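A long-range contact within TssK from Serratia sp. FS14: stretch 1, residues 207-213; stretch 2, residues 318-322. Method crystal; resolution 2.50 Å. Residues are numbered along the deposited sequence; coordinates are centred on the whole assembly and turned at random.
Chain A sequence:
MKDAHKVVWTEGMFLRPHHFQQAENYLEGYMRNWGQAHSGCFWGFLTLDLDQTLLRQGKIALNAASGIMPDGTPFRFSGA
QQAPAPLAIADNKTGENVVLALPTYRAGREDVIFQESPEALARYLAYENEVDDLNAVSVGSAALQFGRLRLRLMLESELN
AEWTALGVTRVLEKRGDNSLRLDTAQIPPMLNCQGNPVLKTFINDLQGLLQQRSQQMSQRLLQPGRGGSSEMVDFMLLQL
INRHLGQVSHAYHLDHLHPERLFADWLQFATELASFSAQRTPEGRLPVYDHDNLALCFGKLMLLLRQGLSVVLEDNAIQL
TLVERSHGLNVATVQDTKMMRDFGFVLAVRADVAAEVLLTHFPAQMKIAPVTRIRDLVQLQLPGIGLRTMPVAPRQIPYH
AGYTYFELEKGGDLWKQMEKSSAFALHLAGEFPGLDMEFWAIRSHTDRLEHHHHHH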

ATOM      1  N   GLN A 207       4.503 -11.597  -7.561  1.00 36.99           N
ATOM      2  CA  GLN A 207       3.247 -12.272  -7.306  1.00 34.78           C
ATOM      3  C   GLN A 207       3.401 -13.772  -7.476  1.00 37.18           C
ATOM      4  O   GLN A 207       2.924 -14.545  -6.648  1.00 42.94           O
ATOM      5  CB  GLN A 207       2.155 -11.699  -8.207  1.00 34.18           C
ATOM      6  CG  GLN A 207       0.815 -12.417  -8.098  1.00 42.82           C
ATOM      7  CD  GLN A 207      -0.342 -11.706  -8.808  1.00 42.88           C
ATOM      8  OE1 GLN A 207      -1.240 -11.178  -8.169  1.00 41.57           O
ATOM      9  NE2 GLN A 207      -0.319 -11.707 -10.120  1.00 44.63           N
ATOM     10  N   GLY A 208       4.099 -14.205  -8.515  1.00 35.36           N
ATOM     11  CA  GLY A 208       4.246 -15.627  -8.733  1.00 37.09           C
ATOM     12  C   GLY A 208       5.076 -16.290  -7.660  1.00 37.90           C
ATOM     13  O   GLY A 208       4.801 -17.413  -7.250  1.00 37.85           O
ATOM     14  N   LEU A 209       6.100 -15.608  -7.185  1.00 37.45           N
ATOM     15  CA  LEU A 209       6.835 -16.124  -6.054  1.00 36.24           C
ATOM     16  C   LEU A 209       5.921 -16.257  -4.851  1.00 37.55           C
ATOM     17  O   LEU A 209       5.864 -17.314  -4.211  1.00 37.11           O
ATOM     18  CB  LEU A 209       8.022 -15.221  -5.753  1.00 35.64           C
ATOM     19  CG  LEU A 209       9.046 -15.793  -4.776  1.00 44.26           C
ATOM     20  CD1 LEU A 209       9.496 -17.214  -5.148  1.00 44.33           C
ATOM     21  CD2 LEU A 209      10.224 -14.888  -4.773  1.00 39.80           C
ATOM     22  N   LEU A 210       5.156 -15.208  -4.556  1.00 35.73           N
ATOM     23  CA  LEU A 210       4.279 -15.296  -3.407  1.00 32.50           C
ATOM     24  C   LEU A 210       3.227 -16.373  -3.599  1.00 35.75           C
ATOM     25  O   LEU A 210       2.852 -17.044  -2.640  1.00 36.33           O
ATOM     26  CB  LEU A 210       3.644 -13.951  -3.122  1.00 30.70           C
ATOM     27  CG  LEU A 210       4.635 -12.864  -2.767  1.00 31.72           C
ATOM     28  CD1 LEU A 210       3.936 -11.531  -2.691  1.00 32.68           C
ATOM     29  CD2 LEU A 210       5.333 -13.172  -1.473  1.00 32.18           C
ATOM     30  N   GLN A 211       2.772 -16.600  -4.823  1.00 36.01           N
ATOM     31  CA  GLN A 211       1.824 -17.686  -4.995  1.00 36.57           C
ATOM     32  C   GLN A 211       2.501 -19.027  -4.788  1.00 38.25           C
ATOM     33  O   GLN A 211       1.906 -19.945  -4.219  1.00 39.12           O
ATOM     34  CB  GLN A 211       1.158 -17.606  -6.361  1.00 35.12           C
ATOM     35  CG  GLN A 211       0.188 -16.445  -6.477  1.00 35.62           C
ATOM     36  CD  GLN A 211      -0.038 -16.022  -7.900  1.00 39.62           C
ATOM     37  OE1 GLN A 211       0.742 -16.356  -8.780  1.00 41.89           O
ATOM     38  NE2 GLN A 211      -1.097 -15.276  -8.134  1.00 40.03           N
ATOM     39  N   GLN A 212       3.755 -19.146  -5.210  1.00 36.64           N
ATOM     40  CA  GLN A 212       4.450 -20.411  -5.054  1.00 38.02           C
ATOM     41  C   GLN A 212       4.704 -20.712  -3.580  1.00 38.44           C
ATOM     42  O   GLN A 212       4.360 -21.791  -3.091  1.00 37.96           O
ATOM     43  CB  GLN A 212       5.737 -20.389  -5.870  1.00 37.66           C
ATOM     44  CG  GLN A 212       5.488 -20.463  -7.361  1.00 38.85           C
ATOM     45  CD  GLN A 212       6.574 -19.818  -8.209  1.00 40.95           C
ATOM     46  OE1 GLN A 212       7.566 -19.335  -7.704  1.00 45.93           O
ATOM     47  NE2 GLN A 212       6.377 -19.813  -9.508  1.00 47.84           N
ATOM     48  N   ARG A 213       5.240 -19.752  -2.842  1.00 36.35           N
ATOM     49  CA  ARG A 213       5.598 -20.058  -1.469  1.00 38.53           C
ATOM     50  C   ARG A 213       4.363 -20.242  -0.615  1.00 37.98           C
ATOM     51  O   ARG A 213       4.352 -21.055   0.313  1.00 42.42           O
ATOM     52  CB  ARG A 213       6.498 -18.964  -0.897  1.00 35.49           C
ATOM     53  CG  ARG A 213       7.848 -18.874  -1.580  1.00 35.34           C
ATOM     54  CD  ARG A 213       8.460 -20.213  -1.774  1.00 37.40           C
ATOM     55  NE  ARG A 213       8.592 -20.952  -0.533  1.00 38.73           N
ATOM     56  CZ  ARG A 213       8.466 -22.272  -0.446  1.00 43.48           C
ATOM     57  NH1 ARG A 213       8.195 -22.990  -1.527  1.00 40.59           N
ATOM     58  NH2 ARG A 213       8.578 -22.863   0.734  1.00 39.39           N
ATOM     59  N   ILE A 318      14.286 -22.479 -11.304  1.00 53.23           N
ATOM     60  CA  ILE A 318      13.266 -21.461 -11.261  1.00 49.13           C
ATOM     61  C   ILE A 318      11.926 -22.108 -11.389  1.00 50.60           C
ATOM     62  O   ILE A 318      11.727 -22.883 -12.263  1.00 55.72           O
ATOM     63  CB  ILE A 318      13.453 -20.485 -12.420  1.00 50.49           C
ATOM     64  CG1 ILE A 318      14.552 -19.509 -12.101  1.00 51.23           C
ATOM     65  CG2 ILE A 318      12.219 -19.672 -12.652  1.00 55.68           C
ATOM     66  CD1 ILE A 318      15.108 -18.833 -13.312  1.00 55.22           C
ATOM     67  N   GLN A 319      10.995 -21.789 -10.517  1.00 47.97           N
ATOM     68  CA  GLN A 319       9.696 -22.404 -10.580  1.00 48.12           C
ATOM     69  C   GLN A 319       8.799 -21.679 -11.542  1.00 52.04           C
ATOM     70  O   GLN A 319       8.840 -20.495 -11.634  1.00 55.93           O
ATOM     71  CB  GLN A 319       9.076 -22.430  -9.202  1.00 46.85           C
ATOM     72  CG  GLN A 319       7.767 -23.152  -9.112  1.00 46.01           C
ATOM     73  CD  GLN A 319       7.346 -23.374  -7.701  1.00 45.54           C
ATOM     74  OE1 GLN A 319       8.005 -22.958  -6.792  1.00 45.14           O
ATOM     75  NE2 GLN A 319       6.244 -24.028  -7.518  1.00 48.42           N
ATOM     76  N   LEU A 320       7.975 -22.399 -12.265  1.00 50.65           N
ATOM     77  CA  LEU A 320       7.097 -21.755 -13.187  1.00 50.73           C
ATOM     78  C   LEU A 320       5.700 -21.897 -12.673  1.00 53.79           C
ATOM     79  O   LEU A 320       5.309 -22.947 -12.276  1.00 57.13           O
ATOM     80  CB  LEU A 320       7.198 -22.419 -14.536  1.00 56.13           C
ATOM     81  CG  LEU A 320       8.158 -21.840 -15.554  1.00 61.37           C
ATOM     82  CD1 LEU A 320       9.530 -21.604 -14.984  1.00 53.85           C
ATOM     83  CD2 LEU A 320       8.254 -22.792 -16.717  1.00 65.80           C
ATOM     84  N   THR A 321       4.939 -20.829 -12.693  1.00 55.65           N
ATOM     85  CA  THR A 321       3.588 -20.869 -12.211  1.00 55.33           C
ATOM     86  C   THR A 321       2.636 -21.468 -13.210  1.00 59.58           C
ATOM     87  O   THR A 321       2.570 -21.043 -14.331  1.00 62.58           O
ATOM     88  CB  THR A 321       3.091 -19.464 -11.912  1.00 58.53           C
ATOM     89  OG1 THR A 321       4.140 -18.711 -11.315  1.00 55.24           O
ATOM     90  CG2 THR A 321       1.933 -19.509 -10.981  1.00 52.31           C
ATOM     91  N   LEU A 322       1.889 -22.462 -12.787  1.00 59.02           N
ATOM     92  CA  LEU A 322       0.929 -23.073 -13.651  1.00 60.45           C
ATOM     93  C   LEU A 322      -0.337 -22.287 -13.498  1.00 67.29           C
ATOM     94  O   LEU A 322      -1.013 -22.369 -12.501  1.00 70.69           O
ATOM     95  CB  LEU A 322       0.692 -24.504 -13.247  1.00 58.98           C
ATOM     96  CG  LEU A 322       1.776 -25.492 -13.598  1.00 61.32           C
ATOM     97  CD1 LEU A 322       1.448 -26.779 -12.888  1.00 58.66           C
ATOM     98  CD2 LEU A 322       1.846 -25.725 -15.086  1.00 60.07           C
TER

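Residues 207-213 lie within a longer helix of TssK, and the contact they make with residues 318-322, in which no two touching residues are closer than 107 positions in sequence, is small and largely polar, burying 235 Å² over both sides. The helical backbone is regular throughout, with Gln-211 N, Gln-212 N and Arg-213 N bonded to the carbonyl oxygens of Gln-207, Gly-208 and Leu-209 at 2.8, 2.9 and 2.9 Å. These three amides are thus engaged within the helix, and the hydrogen bond to the second stretch comes from a side chain.

Gln-207 opens the segment without touching the other stretch. At Gly-208 the two backbones come closest, with its CA 6.3 Å from the CA of Thr-321. The absence of a side chain matters here: Gly-208 CA lies 4.0 Å from Thr-321 OG1, and a CB in ideal position would point toward the second stretch and sit only 3.2 Å from that same OG1, a tight approach. Thr-321 can therefore set its side chain directly against the helix backbone.

Leu-209 and Leu-210 make no contact; the CA-to-CB bond of Leu-209 points away, and Leu-210 is buried with its side chain out of reach of residues 318-322. One turn on from Gln-207, the CA-to-CB bond of Gln-211 points toward the second stretch, but the residue's role is peripheral. Its OE1 approaches Thr-321 CG2 at 4.0 Å, a distance that fits simple packing of an amide oxygen beside a methyl group.

Gln-212 is the centre of the contact, with 91 Å² of its surface covered. Its CA-to-CB bond points toward the other stretch, and chi1 near m followed by chi2 near t extends the side chain so that the amide nitrogen reaches the backbone of the strand. There NE2 donates a hydrogen bond to Gln-319 O at 3.3 Å; the N-H...O angle of 131° is far from linear, and the bond is weak. The same NE2 lies 3.1 Å from Thr-321 OG1, so the amide is lodged between a main-chain carbonyl and a hydroxyl two residues apart. Nearer the base of the side chain, Gln-212 CG packs 3.5 Å from Gln-319 CD, bringing the two glutamines side chain to side chain. Leu-320, between these two partners, turns its CA-to-CB bond away and meets Gln-212 through its backbone, with its C 3.8 Å from NE2.

Arg-213 closes the segment without a direct contact, and its NH2 is hydrogen-bonded elsewhere in the structure.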